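Local coordinates for putative PadR-family transcriptional regulatory protein (Bacteroides fragilis, PDB 5H20) that probably binds DNA through a winged helix-turn-helix domain and regulates transcription as a member of the PadR family, at residues 30-34 with 49-53. Numbering follows the deposited sequence.
Sequences ASDII and LYPLL. With GLC (alpha-D-glucopyranose), chain E.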
ATOM      1  N   ALA A  30      -2.284 -19.556  -9.704  1.00 60.85           N
ATOM      2  CA  ALA A  30      -1.104 -18.695  -9.626  1.00 60.28           C
ATOM      3  C   ALA A  30      -0.482 -18.373 -11.002  1.00 62.01           C
ATOM      4  O   ALA A  30      -0.124 -17.226 -11.265  1.00 61.73           O
ATOM      5  CB  ALA A  30      -0.068 -19.296  -8.684  1.00 61.10           C
ATOM      6  N   SER A  31      -0.379 -19.392 -11.856  1.00 64.52           N
ATOM      7  CA  SER A  31       0.038 -19.265 -13.260  1.00 67.20           C
ATOM      8  C   SER A  31      -0.833 -18.330 -14.107  1.00 67.23           C
ATOM      9  O   SER A  31      -0.333 -17.737 -15.059  1.00 70.42           O
ATOM     10  CB  SER A  31       0.106 -20.640 -13.931  1.00 70.06           C
ATOM     11  OG  SER A  31      -1.135 -21.334 -13.778  1.00 69.67           O
ATOM     12  N   ASP A  32      -2.127 -18.217 -13.786  1.00 65.32           N
ATOM     13  CA  ASP A  32      -2.990 -17.252 -14.484  1.00 66.01           C
ATOM     14  C   ASP A  32      -2.660 -15.839 -14.030  1.00 64.53           C
ATOM     15  O   ASP A  32      -2.674 -14.915 -14.838  1.00 67.01           O
ATOM     16  CB  ASP A  32      -4.487 -17.528 -14.262  1.00 65.19           C
ATOM     17  CG  ASP A  32      -4.903 -18.923 -14.685  1.00 66.62           C
ATOM     18  OD1 ASP A  32      -4.444 -19.374 -15.757  1.00 69.65           O
ATOM     19  OD2 ASP A  32      -5.708 -19.562 -13.954  1.00 65.29           O
ATOM     20  N   ILE A  33      -2.392 -15.689 -12.733  1.00 61.31           N
ATOM     21  CA  ILE A  33      -2.013 -14.413 -12.134  1.00 60.36           C
ATOM     22  C   ILE A  33      -0.698 -13.928 -12.745  1.00 62.27           C
ATOM     23  O   ILE A  33      -0.630 -12.790 -13.214  1.00 63.69           O
ATOM     24  CB  ILE A  33      -1.938 -14.467 -10.583  1.00 57.40           C
ATOM     25  CG1 ILE A  33      -3.337 -14.678  -9.997  1.00 56.42           C
ATOM     26  CG2 ILE A  33      -1.322 -13.179 -10.017  1.00 57.03           C
ATOM     27  CD1 ILE A  33      -3.351 -15.138  -8.552  1.00 54.84           C
ATOM     28  N   ILE A  34       0.305 -14.814 -12.764  1.00 62.76           N
ATOM     29  CA  ILE A  34       1.616 -14.547 -13.380  1.00 65.88           C
ATOM     30  C   ILE A  34       1.437 -14.100 -14.839  1.00 69.97           C
ATOM     31  O   ILE A  34       2.059 -13.116 -15.262  1.00 72.75           O
ATOM     32  CB  ILE A  34       2.594 -15.758 -13.245  1.00 66.69           C
ATOM     33  CG1 ILE A  34       2.992 -15.961 -11.773  1.00 63.97           C
ATOM     34  CG2 ILE A  34       3.848 -15.593 -14.130  1.00 70.52           C
ATOM     35  CD1 ILE A  34       3.483 -17.379 -11.428  1.00 65.40           C
ATOM     36  N   LEU A  49       5.502 -14.285  -5.751  1.00 55.76           N
ATOM     37  CA  LEU A  49       4.053 -14.459  -5.738  1.00 53.37           C
ATOM     38  C   LEU A  49       3.546 -15.444  -4.663  1.00 53.24           C
ATOM     39  O   LEU A  49       2.606 -15.133  -3.931  1.00 51.02           O
ATOM     40  CB  LEU A  49       3.567 -14.903  -7.127  1.00 54.09           C
ATOM     41  CG  LEU A  49       2.178 -14.599  -7.725  1.00 52.51           C
ATOM     42  CD1 LEU A  49       1.537 -15.878  -8.241  1.00 53.99           C
ATOM     43  CD2 LEU A  49       1.212 -13.892  -6.792  1.00 50.19           C
ATOM     44  N   TYR A  50       4.183 -16.612  -4.571  1.00 56.06           N
ATOM     45  CA  TYR A  50       3.705 -17.710  -3.710  1.00 57.23           C
ATOM     46  C   TYR A  50       3.544 -17.337  -2.218  1.00 56.71           C
ATOM     47  O   TYR A  50       2.477 -17.628  -1.655  1.00 55.81           O
ATOM     48  CB  TYR A  50       4.538 -18.994  -3.904  1.00 61.65           C
ATOM     49  CG  TYR A  50       4.336 -19.719  -5.234  1.00 63.76           C
ATOM     50  CD1 TYR A  50       3.550 -19.164  -6.267  1.00 61.59           C
ATOM     51  CD2 TYR A  50       4.945 -20.961  -5.472  1.00 68.93           C
ATOM     52  CE1 TYR A  50       3.369 -19.825  -7.475  1.00 64.29           C
ATOM     53  CE2 TYR A  50       4.767 -21.627  -6.687  1.00 71.91           C
ATOM     54  CZ  TYR A  50       3.977 -21.048  -7.683  1.00 69.50           C
ATOM     55  OH  TYR A  50       3.784 -21.673  -8.896  1.00 73.11           O
ATOM     56  N   PRO A  51       4.566 -16.685  -1.585  1.00 57.92           N
ATOM     57  CA  PRO A  51       4.397 -16.311  -0.172  1.00 58.44           C
ATOM     58  C   PRO A  51       3.303 -15.280   0.102  1.00 55.92           C
ATOM     59  O   PRO A  51       2.757 -15.258   1.205  1.00 56.60           O
ATOM     60  CB  PRO A  51       5.769 -15.737   0.222  1.00 61.04           C
ATOM     61  CG  PRO A  51       6.726 -16.302  -0.772  1.00 62.76           C
ATOM     62  CD  PRO A  51       5.937 -16.371  -2.048  1.00 59.99           C
ATOM     63  N   LEU A  52       2.987 -14.437  -0.879  1.00 53.93           N
ATOM     64  CA  LEU A  52       1.929 -13.429  -0.719  1.00 52.44           C
ATOM     65  C   LEU A  52       0.534 -14.054  -0.807  1.00 51.34           C
ATOM     66  O   LEU A  52      -0.367 -13.714  -0.009  1.00 51.52           O
ATOM     67  CB  LEU A  52       2.104 -12.308  -1.740  1.00 51.59           C
ATOM     68  CG  LEU A  52       2.969 -11.071  -1.444  1.00 53.30           C
ATOM     69  CD1 LEU A  52       4.081 -11.223  -0.406  1.00 55.94           C
ATOM     70  CD2 LEU A  52       3.497 -10.514  -2.746  1.00 53.13           C
ATOM     71  N   LEU A  53       0.368 -14.980  -1.755  1.00 50.84           N
ATOM     72  CA  LEU A  53      -0.840 -15.783  -1.858  1.00 50.74           C
ATOM     73  C   LEU A  53      -1.119 -16.501  -0.534  1.00 52.40           C
ATOM     74  O   LEU A  53      -2.242 -16.439  -0.017  1.00 52.04           O
ATOM     75  CB  LEU A  53      -0.719 -16.800  -3.000  1.00 51.47           C
ATOM     76  CG  LEU A  53      -0.513 -16.292  -4.423  1.00 50.77           C
ATOM     77  CD1 LEU A  53      -0.299 -17.493  -5.337  1.00 53.12           C
ATOM     78  CD2 LEU A  53      -1.694 -15.442  -4.875  1.00 49.17           C
TER
HETATM   79  C1  GLC E 204       0.040 -24.312 -10.482  1.00 79.09           C
HETATM   80  C2  GLC E 204      -0.919 -23.163 -10.169  1.00 79.07           C
HETATM   81  C3  GLC E 204      -0.877 -22.679  -8.712  1.00 80.41           C
HETATM   82  C4  GLC E 204      -0.447 -23.719  -7.673  1.00 85.70           C
HETATM   83  C5  GLC E 204       0.765 -24.561  -8.102  1.00 87.30           C
HETATM   84  C6  GLC E 204       0.597 -26.020  -7.668  1.00 87.31           C
HETATM   85  O1  GLC E 204       0.600 -24.084 -11.779  1.00 76.82           O
HETATM   86  O2  GLC E 204      -0.611 -22.052 -11.017  1.00 74.53           O
HETATM   87  O3  GLC E 204      -2.162 -22.156  -8.350  1.00 72.63           O
HETATM   88  O4  GLC E 204      -0.111 -23.039  -6.454  1.00 89.28           O
HETATM   89  O5  GLC E 204       1.100 -24.443  -9.511  1.00 85.43           O
HETATM   90  O6  GLC E 204       0.813 -26.126  -6.253  1.00 89.94           O
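Leu49 reaches between Ala30, Ile33 and Ile34: its CD1 lies 3.8 Å from Ala30 CB and 3.8 Å from Ile34 CG1, and its CD2 is 4.2 Å from Ile33 CG2. One turn on, Leu53 touches helix 30-39 too, CD1 at 3.8 Å from Ala30 CB and CD2 at 4.0 Å from Ile33 CD1. Ala30 CB also meets Tyr50 CE1 at 3.7 Å, so its small methyl sits among three side chains of helix 46-58. The axes of the short segments come within 11.5 Å at 121°. These are probably the two helices of the helix-turn-helix, with 46-58 as the recognition helix; Leu49 and Leu53 also touch Ile19 of helix 5-23, completing a three-helix core. The N-terminus of helix 30-39 binds the glucose: Ala30 N donates to GLC O3 (2.9 Å) and Ser31 N to GLC O2 (2.8 Å). The segments thus meet through van der Waals contacts, mainly apolar, while backbone NH groups and the Ser31 hydroxyl hydrogen-bond the sugar bound in this crystal.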